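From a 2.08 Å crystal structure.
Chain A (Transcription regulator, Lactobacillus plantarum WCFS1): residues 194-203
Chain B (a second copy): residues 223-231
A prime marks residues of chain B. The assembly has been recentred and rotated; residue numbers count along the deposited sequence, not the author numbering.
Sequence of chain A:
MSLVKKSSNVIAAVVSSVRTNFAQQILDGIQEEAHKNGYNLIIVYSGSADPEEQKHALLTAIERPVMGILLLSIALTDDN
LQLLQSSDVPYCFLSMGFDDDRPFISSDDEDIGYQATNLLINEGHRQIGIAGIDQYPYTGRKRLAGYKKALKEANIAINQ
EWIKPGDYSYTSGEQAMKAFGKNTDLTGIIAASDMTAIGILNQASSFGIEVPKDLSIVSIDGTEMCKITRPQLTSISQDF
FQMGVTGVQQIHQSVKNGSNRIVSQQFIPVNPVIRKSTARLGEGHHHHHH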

# COMPACT_ATOMS: atom_id res chain seq x y z
N ASP A 194 3.95 7.47 8.53
CA ASP A 194 4.56 6.20 8.91
C ASP A 194 5.66 5.83 7.92
O ASP A 194 6.70 5.31 8.31
CB ASP A 194 3.53 5.07 8.92
CG ASP A 194 2.46 5.23 9.99
OD1 ASP A 194 2.60 6.06 10.93
OD2 ASP A 194 1.47 4.48 9.90
N MSE A 195 5.42 6.08 6.63
CA MSE A 195 6.41 5.75 5.61
C MSE A 195 7.68 6.57 5.85
O MSE A 195 8.77 6.05 5.79
CB MSE A 195 5.86 6.02 4.20
CG MSE A 195 4.66 5.18 3.81
SE MSE A 195 4.92 3.27 4.18
CE MSE A 195 6.54 2.90 3.20
N THR A 196 7.52 7.86 6.11
CA THR A 196 8.66 8.74 6.38
C THR A 196 9.36 8.27 7.66
O THR A 196 10.59 8.27 7.76
CB THR A 196 8.19 10.21 6.57
OG1 THR A 196 7.64 10.70 5.34
CG2 THR A 196 9.35 11.10 7.01
N ALA A 197 8.57 7.85 8.63
CA ALA A 197 9.12 7.37 9.89
C ALA A 197 10.05 6.17 9.63
O ALA A 197 11.14 6.08 10.21
CB ALA A 197 8.00 6.96 10.84
N ILE A 198 9.61 5.26 8.77
CA ILE A 198 10.41 4.08 8.45
C ILE A 198 11.68 4.48 7.72
O ILE A 198 12.74 3.89 7.93
CB ILE A 198 9.60 3.09 7.57
CG1 ILE A 198 8.36 2.63 8.33
CG2 ILE A 198 10.46 1.88 7.22
CD1 ILE A 198 7.42 1.79 7.51
N GLY A 199 11.59 5.48 6.85
CA GLY A 199 12.77 5.94 6.15
C GLY A 199 13.79 6.48 7.14
O GLY A 199 14.99 6.23 7.03
N ILE A 200 13.32 7.22 8.12
CA ILE A 200 14.19 7.80 9.15
C ILE A 200 14.80 6.67 9.98
O ILE A 200 16.00 6.66 10.24
CB ILE A 200 13.40 8.76 10.08
CG1 ILE A 200 12.92 9.97 9.28
CG2 ILE A 200 14.30 9.23 11.24
CD1 ILE A 200 11.96 10.87 10.04
N LEU A 201 13.97 5.71 10.38
CA LEU A 201 14.44 4.58 11.17
C LEU A 201 15.52 3.77 10.45
O LEU A 201 16.54 3.44 11.05
CB LEU A 201 13.28 3.66 11.51
CG LEU A 201 13.62 2.33 12.19
CD1 LEU A 201 14.13 2.60 13.59
CD2 LEU A 201 12.36 1.45 12.25
N ASN A 202 15.30 3.46 9.18
CA ASN A 202 16.28 2.68 8.43
C ASN A 202 17.58 3.43 8.19
O ASN A 202 18.66 2.86 8.34
CB ASN A 202 15.68 2.19 7.10
CG ASN A 202 14.62 1.11 7.29
OD1 ASN A 202 14.39 0.65 8.41
ND2 ASN A 202 13.97 0.71 6.21
N GLN A 203 17.49 4.71 7.83
CA GLN A 203 18.69 5.51 7.59
C GLN A 203 19.47 5.72 8.89
O GLN A 203 20.69 5.69 8.91
CB GLN A 203 18.33 6.87 7.00
CG GLN A 203 19.53 7.72 6.59
CD GLN A 203 20.48 6.96 5.67
OE1 GLN A 203 20.06 6.37 4.69
NE2 GLN A 203 21.77 6.98 6.00
N THR B 223 7.70 -5.18 -4.56
CA THR B 223 7.17 -3.82 -4.49
C THR B 223 8.04 -3.04 -3.50
O THR B 223 8.98 -3.61 -2.93
CB THR B 223 5.72 -3.81 -3.96
OG1 THR B 223 5.74 -4.09 -2.56
CG2 THR B 223 4.90 -4.87 -4.65
N GLU B 224 7.72 -1.77 -3.28
CA GLU B 224 8.48 -0.92 -2.36
C GLU B 224 8.68 -1.57 -0.99
O GLU B 224 9.68 -1.32 -0.32
CB GLU B 224 7.80 0.45 -2.19
CG GLU B 224 8.49 1.36 -1.17
CD GLU B 224 8.07 2.83 -1.28
OE1 GLU B 224 6.85 3.11 -1.20
OE2 GLU B 224 8.95 3.69 -1.44
N MSE B 225 7.73 -2.41 -0.58
CA MSE B 225 7.83 -3.09 0.71
C MSE B 225 9.16 -3.84 0.89
O MSE B 225 9.58 -4.07 2.02
CB MSE B 225 6.66 -4.06 0.89
CG MSE B 225 5.31 -3.39 0.99
SE MSE B 225 5.14 -2.18 2.49
CE MSE B 225 3.31 -2.55 2.96
N CYS B 226 9.81 -4.21 -0.21
CA CYS B 226 11.09 -4.93 -0.12
C CYS B 226 12.27 -4.04 0.28
O CYS B 226 13.28 -4.54 0.76
CB CYS B 226 11.43 -5.61 -1.45
SG CYS B 226 10.38 -7.01 -1.87
N LYS B 227 12.12 -2.74 0.07
CA LYS B 227 13.18 -1.79 0.39
C LYS B 227 13.03 -1.10 1.74
O LYS B 227 13.83 -0.23 2.08
CB LYS B 227 13.28 -0.73 -0.72
CG LYS B 227 14.05 -1.19 -1.95
CD LYS B 227 15.56 -1.00 -1.75
CE LYS B 227 16.39 -1.84 -2.74
NZ LYS B 227 16.02 -1.63 -4.17
N ILE B 228 12.02 -1.49 2.51
CA ILE B 228 11.80 -0.87 3.82
C ILE B 228 12.12 -1.75 5.02
O ILE B 228 12.11 -1.28 6.15
CB ILE B 228 10.34 -0.38 3.97
CG1 ILE B 228 9.40 -1.58 4.06
CG2 ILE B 228 9.98 0.53 2.80
CD1 ILE B 228 7.97 -1.21 4.39
N THR B 229 12.39 -3.03 4.78
CA THR B 229 12.72 -3.92 5.88
C THR B 229 14.23 -4.01 6.02
O THR B 229 14.97 -3.67 5.09
CB THR B 229 12.17 -5.34 5.66
OG1 THR B 229 12.70 -5.88 4.44
CG2 THR B 229 10.66 -5.31 5.58
N ARG B 230 14.70 -4.47 7.17
CA ARG B 230 16.12 -4.63 7.42
C ARG B 230 16.35 -6.09 7.83
O ARG B 230 15.92 -6.51 8.90
CB ARG B 230 16.59 -3.71 8.55
CG ARG B 230 16.53 -2.23 8.23
CD ARG B 230 17.41 -1.85 7.04
NE ARG B 230 16.62 -1.70 5.82
CZ ARG B 230 16.82 -0.76 4.91
NH1 ARG B 230 17.79 0.14 5.07
NH2 ARG B 230 16.03 -0.69 3.85
N PRO B 231 17.04 -6.86 6.98
CA PRO B 231 17.61 -6.46 5.69
C PRO B 231 16.58 -6.29 4.59
O PRO B 231 15.47 -6.83 4.67
CB PRO B 231 18.58 -7.59 5.38
CG PRO B 231 17.84 -8.79 5.91
CD PRO B 231 17.31 -8.29 7.25
O HOH W 1 19.34 0.51 7.63
O HOH W 2 12.19 -0.91 8.61

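A helix presents one side of itself to a neighbour, and residues spaced three or four apart along it do the work. The contact between chain A residues 194-203 and chain B residues 223-231 of this transcription regulator illustrates the principle on a small scale, burying 296 Å² in all. The chain A stretch is helical throughout, with successive i to i+4 bonds such as Asn202 N to Ile198 O at 2.9 Å. Its partner is less regular: Cys226′ N reaches back to Thr223′ O at 2.9 Å and Lys227′ N to Glu224′ O at 2.8 Å, after which the chain runs on to a cis peptide bond before Pro231′. The backbones come nearest at Ile198 and Ile228′, whose CA atoms lie 6.9 Å apart. Met195, Ile198 and Asn202 supply the helix side of the contact, whereas Thr196, Ala197 and Ile200 are out of reach.

The apolar part centres on Ile228′. Met195, present as selenomethionine, has a CA-to-CB bond that points sideways, but with all three chi angles in m its end comes nearer, placing CE 4.2 Å from Ile228′ CG2. One turn on, Ile198 points toward the loop and sets its CG2 4.0 Å from Ile228′ CB. These are van der Waals contacts between buried side chains, with no polar group of either side chain left to satisfy.

Polar recognition falls to Asn202, the residue with the most surface covered by the opposing stretch. Its ND2 donates to Ile228′ O over 2.7 Å with an N-H...O angle of 171°, short and almost straight. Because the acceptor is a backbone carbonyl, the bond reads the path of the loop, while the Ile228′ side chain remains free for its apolar partners. The same amide lies over one face of the Arg230′ guanidinium, with Asn202 ND2 3.4 Å from Arg230′ NH2; both are donors, so this proximity is packing, not a hydrogen bond. The arginine is steadied within its own chain by a bond from Arg230′ NE to Thr229′ O at 2.7 Å.

Water completes the polar network. Water 1 donates to Asn202 O at 2.5 Å and accepts from Arg230′ NH1 at 3.0 Å, linking the helix backbone to the arginine. Water 2 donates to both Asn202 OD1, at 2.7 Å, and Ile228′ O, at 2.5 Å. That carbonyl therefore accepts from the asparagine directly and from a water that the same side chain also holds, a compact example of solvent reinforcing a direct bond.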